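PfkB family carbohydrate kinase (Listeria grayi DSM 20601, PDB 4GM6) probably phosphorylates a sugar or sugar acid, as a carbohydrate kinase of the PfkB family whose exact substrate is not established. Local coordinates at residues F134-W142 with T160-M170; K314-L322 with N331-A342. All coordinates share one frame; numbering follows the deposited sequence.

Contact 1 (F134-W142 with T160-M170)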
loop_
_atom_site.group_PDB
_atom_site.type_symbol
_atom_site.label_atom_id
_atom_site.label_comp_id
_atom_site.label_asym_id
_atom_site.label_seq_id
_atom_site.Cartn_x
_atom_site.Cartn_y
_atom_site.Cartn_z
ATOM N N PHE C 134 -7.803 31.402 -6.437
ATOM C CA PHE C 134 -7.891 32.320 -5.311
ATOM C C PHE C 134 -6.871 33.446 -5.445
ATOM O O PHE C 134 -7.203 34.622 -5.303
ATOM C CB PHE C 134 -7.683 31.589 -3.991
ATOM C CG PHE C 134 -8.049 32.417 -2.791
ATOM C CD1 PHE C 134 -9.261 32.234 -2.155
ATOM C CD2 PHE C 134 -7.190 33.398 -2.321
ATOM C CE1 PHE C 134 -9.605 32.991 -1.055
ATOM C CE2 PHE C 134 -7.527 34.169 -1.219
ATOM C CZ PHE C 134 -8.739 33.963 -0.583
ATOM N N ALA C 135 -5.626 33.075 -5.732
ATOM C CA ALA C 135 -4.551 34.055 -5.843
ATOM C C ALA C 135 -4.815 35.085 -6.934
ATOM O O ALA C 135 -4.560 36.274 -6.741
ATOM C CB ALA C 135 -3.216 33.359 -6.077
ATOM N N ARG C 136 -5.327 34.645 -8.080
ATOM C CA ARG C 136 -5.533 35.570 -9.196
ATOM C C ARG C 136 -6.890 36.274 -9.177
ATOM O O ARG C 136 -7.184 37.097 -10.041
ATOM C CB ARG C 136 -5.300 34.852 -10.528
ATOM C CG ARG C 136 -3.847 34.426 -10.693
ATOM C CD ARG C 136 -3.615 33.525 -11.890
ATOM N NE ARG C 136 -3.762 34.239 -13.155
ATOM C CZ ARG C 136 -4.786 34.068 -13.980
ATOM N NH1 ARG C 136 -5.746 33.199 -13.674
ATOM N NH2 ARG C 136 -4.849 34.759 -15.108
ATOM N N HIS C 137 -7.716 35.962 -8.187
ATOM C CA HIS C 137 -9.075 36.482 -8.180
ATOM C C HIS C 137 -9.055 37.986 -7.942
ATOM O O HIS C 137 -8.321 38.474 -7.081
ATOM C CB HIS C 137 -9.917 35.764 -7.120
ATOM C CG HIS C 137 -11.393 35.894 -7.332
ATOM N ND1 HIS C 137 -12.065 35.221 -8.332
ATOM C CD2 HIS C 137 -12.326 36.626 -6.678
ATOM C CE1 HIS C 137 -13.348 35.526 -8.278
ATOM N NE2 HIS C 137 -13.534 36.379 -7.285
ATOM N N LYS C 138 -9.852 38.717 -8.715
ATOM C CA LYS C 138 -9.894 40.184 -8.622
ATOM C C LYS C 138 -11.321 40.696 -8.654
ATOM O O LYS C 138 -11.566 41.861 -8.969
ATOM C CB LYS C 138 -9.107 40.832 -9.771
ATOM C CG LYS C 138 -7.661 40.374 -9.858
ATOM C CD LYS C 138 -6.727 41.495 -10.284
ATOM C CE LYS C 138 -5.276 41.094 -10.053
ATOM N NZ LYS C 138 -5.043 40.523 -8.690
ATOM N N SER C 139 -12.267 39.827 -8.331
ATOM C CA SER C 139 -13.671 40.161 -8.509
ATOM C C SER C 139 -14.415 40.159 -7.176
ATOM O O SER C 139 -14.221 39.270 -6.364
ATOM C CB SER C 139 -14.313 39.177 -9.493
ATOM O OG SER C 139 -15.573 39.662 -9.914
ATOM N N MET C 140 -15.259 41.157 -6.943
ATOM C CA MET C 140 -16.035 41.208 -5.705
ATOM C C MET C 140 -17.353 40.447 -5.852
ATOM O O MET C 140 -18.381 41.029 -6.201
ATOM C CB MET C 140 -16.292 42.658 -5.280
ATOM C CG MET C 140 -16.269 42.848 -3.772
ATOM S SD MET C 140 -17.417 41.760 -2.895
ATOM C CE MET C 140 -18.943 42.687 -3.110
ATOM N N ASP C 141 -17.316 39.148 -5.567
ATOM C CA ASP C 141 -18.440 38.252 -5.844
ATOM C C ASP C 141 -19.202 37.829 -4.596
ATOM O O ASP C 141 -19.902 36.817 -4.605
ATOM C CB ASP C 141 -17.946 37.014 -6.597
ATOM C CG ASP C 141 -17.252 37.373 -7.885
ATOM O OD1 ASP C 141 -17.745 38.278 -8.575
ATOM O OD2 ASP C 141 -16.215 36.769 -8.207
ATOM N N TRP C 142 -19.078 38.607 -3.528
ATOM C CA TRP C 142 -19.742 38.279 -2.273
ATOM C C TRP C 142 -20.699 39.374 -1.808
ATOM O O TRP C 142 -20.297 40.520 -1.603
ATOM C CB TRP C 142 -18.707 38.011 -1.186
ATOM C CG TRP C 142 -17.869 36.805 -1.468
ATOM C CD1 TRP C 142 -18.152 35.520 -1.132
ATOM C CD2 TRP C 142 -16.617 36.775 -2.166
ATOM N NE1 TRP C 142 -17.148 34.684 -1.567
ATOM C CE2 TRP C 142 -16.195 35.432 -2.209
ATOM C CE3 TRP C 142 -15.812 37.759 -2.756
ATOM C CZ2 TRP C 142 -14.997 35.040 -2.816
ATOM C CZ3 TRP C 142 -14.632 37.373 -3.364
ATOM C CH2 TRP C 142 -14.233 36.021 -3.389
ATOM N N THR C 160 -3.715 35.113 3.713
ATOM C CA THR C 160 -4.618 35.657 2.716
ATOM C C THR C 160 -4.247 37.076 2.284
ATOM O O THR C 160 -4.190 37.380 1.094
ATOM C CB THR C 160 -6.052 35.621 3.249
ATOM O OG1 THR C 160 -6.432 34.251 3.400
ATOM C CG2 THR C 160 -6.997 36.316 2.293
ATOM N N ILE C 161 -3.978 37.950 3.243
ATOM C CA ILE C 161 -3.708 39.346 2.897
ATOM C C ILE C 161 -2.378 39.509 2.156
ATOM O O ILE C 161 -2.140 40.527 1.519
ATOM C CB ILE C 161 -3.737 40.254 4.136
ATOM C CG1 ILE C 161 -2.740 39.751 5.184
ATOM C CG2 ILE C 161 -5.145 40.312 4.701
ATOM C CD1 ILE C 161 -2.486 40.712 6.324
ATOM N N ALA C 162 -1.523 38.495 2.232
ATOM C CA ALA C 162 -0.230 38.517 1.547
ATOM C C ALA C 162 -0.347 38.118 0.070
ATOM O O ALA C 162 0.572 38.348 -0.722
ATOM C CB ALA C 162 0.759 37.588 2.257
ATOM N N LEU C 163 -1.469 37.516 -0.304
ATOM C CA LEU C 163 -1.560 36.914 -1.630
ATOM C C LEU C 163 -1.650 37.954 -2.741
ATOM O O LEU C 163 -1.109 37.770 -3.834
ATOM C CB LEU C 163 -2.716 35.908 -1.697
ATOM C CG LEU C 163 -2.521 34.637 -0.852
ATOM C CD1 LEU C 163 -3.701 33.686 -0.992
ATOM C CD2 LEU C 163 -1.227 33.920 -1.214
ATOM N N SER C 164 -2.319 39.060 -2.462
ATOM C CA SER C 164 -2.422 40.118 -3.446
ATOM C C SER C 164 -2.939 41.394 -2.800
ATOM O O SER C 164 -3.501 41.370 -1.710
ATOM C CB SER C 164 -3.356 39.692 -4.577
ATOM O OG SER C 164 -4.695 39.692 -4.122
ATOM N N THR C 165 -2.751 42.514 -3.478
ATOM C CA THR C 165 -3.213 43.776 -2.934
ATOM C C THR C 165 -4.744 43.778 -2.948
ATOM O O THR C 165 -5.387 44.361 -2.072
ATOM C CB THR C 165 -2.642 44.976 -3.712
ATOM O OG1 THR C 165 -3.235 45.028 -5.012
ATOM C CG2 THR C 165 -1.130 44.841 -3.849
ATOM N N PHE C 166 -5.323 43.104 -3.937
ATOM C CA PHE C 166 -6.761 42.904 -3.955
ATOM C C PHE C 166 -7.266 42.220 -2.680
ATOM O O PHE C 166 -8.264 42.643 -2.111
ATOM C CB PHE C 166 -7.183 42.051 -5.152
ATOM C CG PHE C 166 -8.585 41.535 -5.034
ATOM C CD1 PHE C 166 -9.650 42.281 -5.514
ATOM C CD2 PHE C 166 -8.844 40.331 -4.406
ATOM C CE1 PHE C 166 -10.950 41.825 -5.389
ATOM C CE2 PHE C 166 -10.140 39.864 -4.286
ATOM C CZ PHE C 166 -11.197 40.620 -4.772
ATOM N N TRP C 167 -6.613 41.133 -2.265
ATOM C CA TRP C 167 -7.046 40.408 -1.068
ATOM C C TRP C 167 -6.791 41.198 0.212
ATOM O O TRP C 167 -7.611 41.185 1.133
ATOM C CB TRP C 167 -6.417 39.005 -0.994
ATOM C CG TRP C 167 -7.156 38.037 -1.859
ATOM C CD1 TRP C 167 -6.695 37.425 -2.998
ATOM C CD2 TRP C 167 -8.513 37.606 -1.693
ATOM N NE1 TRP C 167 -7.680 36.626 -3.533
ATOM C CE2 TRP C 167 -8.806 36.726 -2.758
ATOM C CE3 TRP C 167 -9.505 37.863 -0.736
ATOM C CZ2 TRP C 167 -10.050 36.105 -2.895
ATOM C CZ3 TRP C 167 -10.742 37.242 -0.872
ATOM C CH2 TRP C 167 -11.000 36.371 -1.946
ATOM N N LEU C 168 -5.656 41.892 0.264
ATOM C CA LEU C 168 -5.373 42.785 1.379
ATOM C C LEU C 168 -6.528 43.761 1.556
ATOM O O LEU C 168 -7.083 43.882 2.654
ATOM C CB LEU C 168 -4.057 43.558 1.163
ATOM C CG LEU C 168 -3.755 44.695 2.163
ATOM C CD1 LEU C 168 -3.744 44.211 3.621
ATOM C CD2 LEU C 168 -2.433 45.358 1.803
ATOM N N GLU C 169 -6.900 44.446 0.472
ATOM C CA GLU C 169 -7.932 45.494 0.550
ATOM C C GLU C 169 -9.334 44.907 0.657
ATOM O O GLU C 169 -10.249 45.560 1.156
ATOM C CB GLU C 169 -7.879 46.434 -0.655
ATOM C CG GLU C 169 -6.504 46.988 -0.984
ATOM C CD GLU C 169 -6.580 48.038 -2.080
ATOM O OE1 GLU C 169 -7.340 47.839 -3.060
ATOM O OE2 GLU C 169 -5.884 49.067 -1.958
ATOM N N MET C 170 -9.506 43.682 0.166
ATOM C CA MET C 170 -10.780 42.998 0.318
ATOM C C MET C 170 -11.022 42.600 1.782
ATOM O O MET C 170 -12.119 42.802 2.319
ATOM C CB MET C 170 -10.829 41.768 -0.591
ATOM C CG MET C 170 -12.153 41.031 -0.563
ATOM S SD MET C 170 -13.485 42.072 -1.172
ATOM C CE MET C 170 -14.822 40.882 -1.266
HETATM O O HOH W 1 -5.804 38.573 -6.135
HETATM O O HOH W 2 -4.024 42.741 -6.718
#
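Phe134 and Trp167 meet because their first torsions bring the two rings face to face: CG of Phe134 lies opposite its backbone N (chi1 -168°), while CG of Trp167 stands opposite its own carbonyl carbon (chi1 -81°). The result is an offset stack of the Phe134 ring on the six-membered ring of Trp167, planes only 9° apart and centroids separated by 4.0 Å, with Phe134 CE2 over the indole near CE2. The same indole donates through NE1 to Phe134 O, at 2.7 Å, tilted out of the carbonyl plane; His137 N reaches that oxygen from the opposite face, so one carbonyl takes two donors. Leu163 CD1 and Thr160 CG2 pack on the Phe134 ring, the latter at its edge, and Trp142 CH2 comes 3.6 Å from Trp167 CH2, obliquely, to complete an aromatic cluster.

Phe166 CE2 sits over the opposite face of the Trp167 indole, and the Phe166 ring turns its own face to the loop backbone, Lys138 CA sitting 3.8 Å from its centroid in a CH-pi contact. At the far end Met170 CE lies against Met140 SD and CG and against Trp142 CE3.

Ser164, the N-cap of helix 165-180, accepts from Trp167 N at 3.0 Å and donates to a water that in turn donates to Ala135 O and His137 O. Strand 73-79 touches Phe134, His137 and Trp142 as well. The chemistry implies a largely apolar joint whose carbonyls at the end of helix 133-136 and just after it are met by an indole N-H and a bridging water, consistent with holding that turn against the start of helix 165-180.

Contact 2 (K314-L322 with N331-A342)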
loop_
_atom_site.group_PDB
_atom_site.type_symbol
_atom_site.label_atom_id
_atom_site.label_comp_id
_atom_site.label_asym_id
_atom_site.label_seq_id
_atom_site.Cartn_x
_atom_site.Cartn_y
_atom_site.Cartn_z
ATOM N N LYS C 314 -6.453 25.866 28.470
ATOM C CA LYS C 314 -6.168 24.471 28.764
ATOM C C LYS C 314 -6.772 23.569 27.705
ATOM O O LYS C 314 -6.128 22.632 27.219
ATOM C CB LYS C 314 -6.681 24.075 30.148
ATOM C CG LYS C 314 -6.231 22.675 30.548
ATOM C CD LYS C 314 -6.375 22.451 32.050
ATOM C CE LYS C 314 -7.827 22.272 32.459
ATOM N NZ LYS C 314 -7.939 21.843 33.884
ATOM N N PHE C 315 -8.013 23.867 27.345
ATOM C CA PHE C 315 -8.719 23.103 26.334
ATOM C C PHE C 315 -8.012 23.201 24.987
ATOM O O PHE C 315 -7.799 22.184 24.302
ATOM C CB PHE C 315 -10.152 23.631 26.218
ATOM C CG PHE C 315 -10.975 22.933 25.167
ATOM C CD1 PHE C 315 -11.124 23.484 23.907
ATOM C CD2 PHE C 315 -11.613 21.736 25.448
ATOM C CE1 PHE C 315 -11.884 22.852 22.939
ATOM C CE2 PHE C 315 -12.383 21.103 24.491
ATOM C CZ PHE C 315 -12.515 21.663 23.233
ATOM N N ALA C 316 -7.649 24.424 24.605
ATOM C CA ALA C 316 -7.073 24.675 23.287
ATOM C C ALA C 316 -5.693 24.050 23.133
ATOM O O ALA C 316 -5.368 23.524 22.077
ATOM C CB ALA C 316 -7.013 26.160 22.987
ATOM N N THR C 317 -4.870 24.118 24.176
ATOM C CA THR C 317 -3.566 23.476 24.100
ATOM C C THR C 317 -3.717 21.956 23.961
ATOM O O THR C 317 -2.947 21.316 23.247
ATOM C CB THR C 317 -2.680 23.823 25.308
ATOM O OG1 THR C 317 -2.650 25.248 25.473
ATOM C CG2 THR C 317 -1.266 23.305 25.085
ATOM N N ALA C 318 -4.715 21.383 24.632
ATOM C CA ALA C 318 -4.987 19.955 24.510
ATOM C C ALA C 318 -5.427 19.602 23.096
ATOM O O ALA C 318 -5.011 18.587 22.531
ATOM C CB ALA C 318 -6.041 19.530 25.518
ATOM N N ALA C 319 -6.264 20.446 22.509
ATOM C CA ALA C 319 -6.749 20.198 21.154
ATOM C C ALA C 319 -5.598 20.189 20.170
ATOM O O ALA C 319 -5.517 19.342 19.275
ATOM C CB ALA C 319 -7.751 21.279 20.752
ATOM N N ALA C 320 -4.728 21.177 20.313
ATOM C CA ALA C 320 -3.571 21.319 19.438
ATOM C C ALA C 320 -2.627 20.134 19.615
ATOM O O ALA C 320 -2.044 19.640 18.650
ATOM C CB ALA C 320 -2.846 22.622 19.756
ATOM N N GLY C 321 -2.468 19.686 20.857
ATOM C CA GLY C 321 -1.564 18.581 21.137
ATOM C C GLY C 321 -2.020 17.312 20.450
ATOM O O GLY C 321 -1.226 16.625 19.799
ATOM N N LEU C 322 -3.311 17.014 20.583
ATOM C CA LEU C 322 -3.904 15.828 19.973
ATOM C C LEU C 322 -3.810 15.853 18.451
ATOM O O LEU C 322 -3.576 14.821 17.849
ATOM C CB LEU C 322 -5.362 15.646 20.423
ATOM C CG LEU C 322 -5.573 15.200 21.881
ATOM C CD1 LEU C 322 -7.052 15.248 22.231
ATOM C CD2 LEU C 322 -5.016 13.804 22.157
ATOM N N ASN C 331 -8.453 18.701 12.603
ATOM C CA ASN C 331 -8.526 18.019 13.890
ATOM C C ASN C 331 -9.835 17.257 13.955
ATOM O O ASN C 331 -10.899 17.852 13.847
ATOM C CB ASN C 331 -8.456 19.056 15.029
ATOM C CG ASN C 331 -7.812 18.505 16.289
ATOM O OD1 ASN C 331 -7.199 17.433 16.280
ATOM N ND2 ASN C 331 -7.916 19.254 17.375
ATOM N N PRO C 332 -9.768 15.923 14.107
ATOM C CA PRO C 332 -10.949 15.074 14.002
ATOM C C PRO C 332 -11.719 14.877 15.304
ATOM O O PRO C 332 -12.743 14.203 15.308
ATOM C CB PRO C 332 -10.358 13.724 13.556
ATOM C CG PRO C 332 -9.000 13.703 14.201
ATOM C CD PRO C 332 -8.529 15.140 14.251
ATOM N N PHE C 333 -11.246 15.455 16.400
ATOM C CA PHE C 333 -11.793 15.097 17.698
ATOM C C PHE C 333 -13.002 15.936 18.062
ATOM O O PHE C 333 -13.055 17.135 17.742
ATOM C CB PHE C 333 -10.705 15.210 18.773
ATOM C CG PHE C 333 -9.469 14.428 18.450
ATOM C CD1 PHE C 333 -9.457 13.046 18.552
ATOM C CD2 PHE C 333 -8.328 15.070 18.014
ATOM C CE1 PHE C 333 -8.321 12.326 18.234
ATOM C CE2 PHE C 333 -7.192 14.356 17.700
ATOM C CZ PHE C 333 -7.186 12.990 17.809
ATOM N N ASP C 334 -13.979 15.319 18.722
ATOM C CA ASP C 334 -15.075 16.099 19.285
ATOM C C ASP C 334 -14.685 16.730 20.617
ATOM O O ASP C 334 -13.636 16.410 21.204
ATOM C CB ASP C 334 -16.367 15.290 19.423
ATOM C CG ASP C 334 -16.242 14.145 20.393
ATOM O OD1 ASP C 334 -15.326 14.160 21.250
ATOM O OD2 ASP C 334 -17.072 13.219 20.289
ATOM N N GLU C 335 -15.534 17.640 21.081
ATOM C CA GLU C 335 -15.245 18.419 22.279
ATOM C C GLU C 335 -15.011 17.543 23.511
ATOM O O GLU C 335 -14.077 17.774 24.279
ATOM C CB GLU C 335 -16.365 19.421 22.565
ATOM C CG GLU C 335 -16.129 20.180 23.862
ATOM C CD GLU C 335 -17.184 21.234 24.156
ATOM O OE1 GLU C 335 -18.073 21.458 23.314
ATOM O OE2 GLU C 335 -17.113 21.847 25.237
ATOM N N LYS C 336 -15.867 16.548 23.701
ATOM C CA LYS C 336 -15.774 15.667 24.869
ATOM C C LYS C 336 -14.421 14.944 24.909
ATOM O O LYS C 336 -13.770 14.861 25.953
ATOM C CB LYS C 336 -16.941 14.677 24.854
ATOM C CG LYS C 336 -16.645 13.317 25.448
ATOM C CD LYS C 336 -17.258 13.184 26.820
ATOM C CE LYS C 336 -17.150 11.752 27.315
ATOM N NZ LYS C 336 -17.476 11.694 28.760
ATOM N N THR C 337 -13.992 14.443 23.759
ATOM C CA THR C 337 -12.711 13.773 23.655
ATOM C C THR C 337 -11.578 14.705 24.066
ATOM O O THR C 337 -10.679 14.319 24.807
ATOM C CB THR C 337 -12.464 13.297 22.223
ATOM O OG1 THR C 337 -13.502 12.386 21.848
ATOM C CG2 THR C 337 -11.119 12.613 22.118
ATOM N N ILE C 338 -11.627 15.939 23.585
ATOM C CA ILE C 338 -10.611 16.936 23.910
ATOM C C ILE C 338 -10.658 17.315 25.390
ATOM O O ILE C 338 -9.628 17.344 26.075
ATOM C CB ILE C 338 -10.782 18.194 23.027
ATOM C CG1 ILE C 338 -10.585 17.832 21.542
ATOM C CG2 ILE C 338 -9.795 19.277 23.431
ATOM C CD1 ILE C 338 -11.059 18.913 20.586
ATOM N N ALA C 339 -11.861 17.582 25.889
ATOM C CA ALA C 339 -12.043 17.931 27.292
ATOM C C ALA C 339 -11.581 16.805 28.225
ATOM O O ALA C 339 -10.966 17.068 29.266
ATOM C CB ALA C 339 -13.493 18.315 27.570
ATOM N N ASP C 340 -11.862 15.557 27.859
ATOM C CA ASP C 340 -11.453 14.437 28.700
ATOM C C ASP C 340 -9.929 14.351 28.728
ATOM O O ASP C 340 -9.329 14.129 29.774
ATOM C CB ASP C 340 -12.041 13.116 28.205
ATOM C CG ASP C 340 -13.514 12.963 28.544
ATOM O OD1 ASP C 340 -14.014 13.680 29.435
ATOM O OD2 ASP C 340 -14.176 12.107 27.920
ATOM N N PHE C 341 -9.295 14.555 27.581
ATOM C CA PHE C 341 -7.843 14.504 27.559
ATOM C C PHE C 341 -7.259 15.601 28.438
ATOM O O PHE C 341 -6.348 15.359 29.232
ATOM C CB PHE C 341 -7.284 14.628 26.147
ATOM C CG PHE C 341 -5.780 14.664 26.113
ATOM C CD1 PHE C 341 -5.039 13.576 26.551
ATOM C CD2 PHE C 341 -5.112 15.792 25.688
ATOM C CE1 PHE C 341 -3.656 13.613 26.545
ATOM C CE2 PHE C 341 -3.728 15.838 25.676
ATOM C CZ PHE C 341 -3.001 14.752 26.110
ATOM N N ALA C 342 -7.784 16.810 28.283
ATOM C CA ALA C 342 -7.318 17.944 29.072
ATOM C C ALA C 342 -7.475 17.674 30.564
ATOM O O ALA C 342 -6.618 18.054 31.360
ATOM C CB ALA C 342 -8.061 19.207 28.676
#
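Helix 309-323 packs against the C-terminal helix 335-344 in a steep helix-helix contact, the short segments lying 8.7 Å apart at closest approach with 105° between their directions. Small residues permit the approach: Ala318 CB meets Ala342 CB at 3.8 Å. Beside this point Ile338 lays CG2 over the face of the Phe315 ring, 3.7 Å from its centroid; CG2 is the branch opposite the backbone N, which carries it across the ring. Glu335 O lies at the edge of the same ring, and Trp307 meets it edge-to-face.

Leu322 fills the other end. Its CD2 sits over the centre of the Phe341 ring, 4.1 Å from the centroid, and its CB touches Phe333 CE2 at 3.5 Å. Asn331 ND2 donates to Ala319 O (3.1 Å), from above the carbonyl plane and fairly bent at 136°, tying the connecting loop to the first helix. Asp334 OD1 caps helix 335-344, accepting from both Thr337 N and Thr337 OG1.

Leu120 and Lys121 of a second subunit pack on Phe341, Leu322 and Phe333. Thr317 and Ala318 touch Tyr280 of strand 273-282, so helix 309-323 packs on the central sheet and helix 335-344 on that helix, as expected of a ribokinase-like alpha/beta fold.

Contact 1 closes along the chain before contact 2 opens, and the two stand on opposite sides of the chain's centre, their centres 33 Å apart and their nearest atoms about 18 Å apart. Both adjoin the nine-stranded mixed sheet, contact 2 through helix 309-323: 134-142 with 160-170 leans on strands 73-79 and 97-104, toward one end of the strand order, whereas 314-322 reaches strand 273-282, the outermost strand at the other end. As examples of how helices and loops are secured round a common sheet, they differ in setting: contact 1 is built within one subunit, while contact 2 also meets a second subunit.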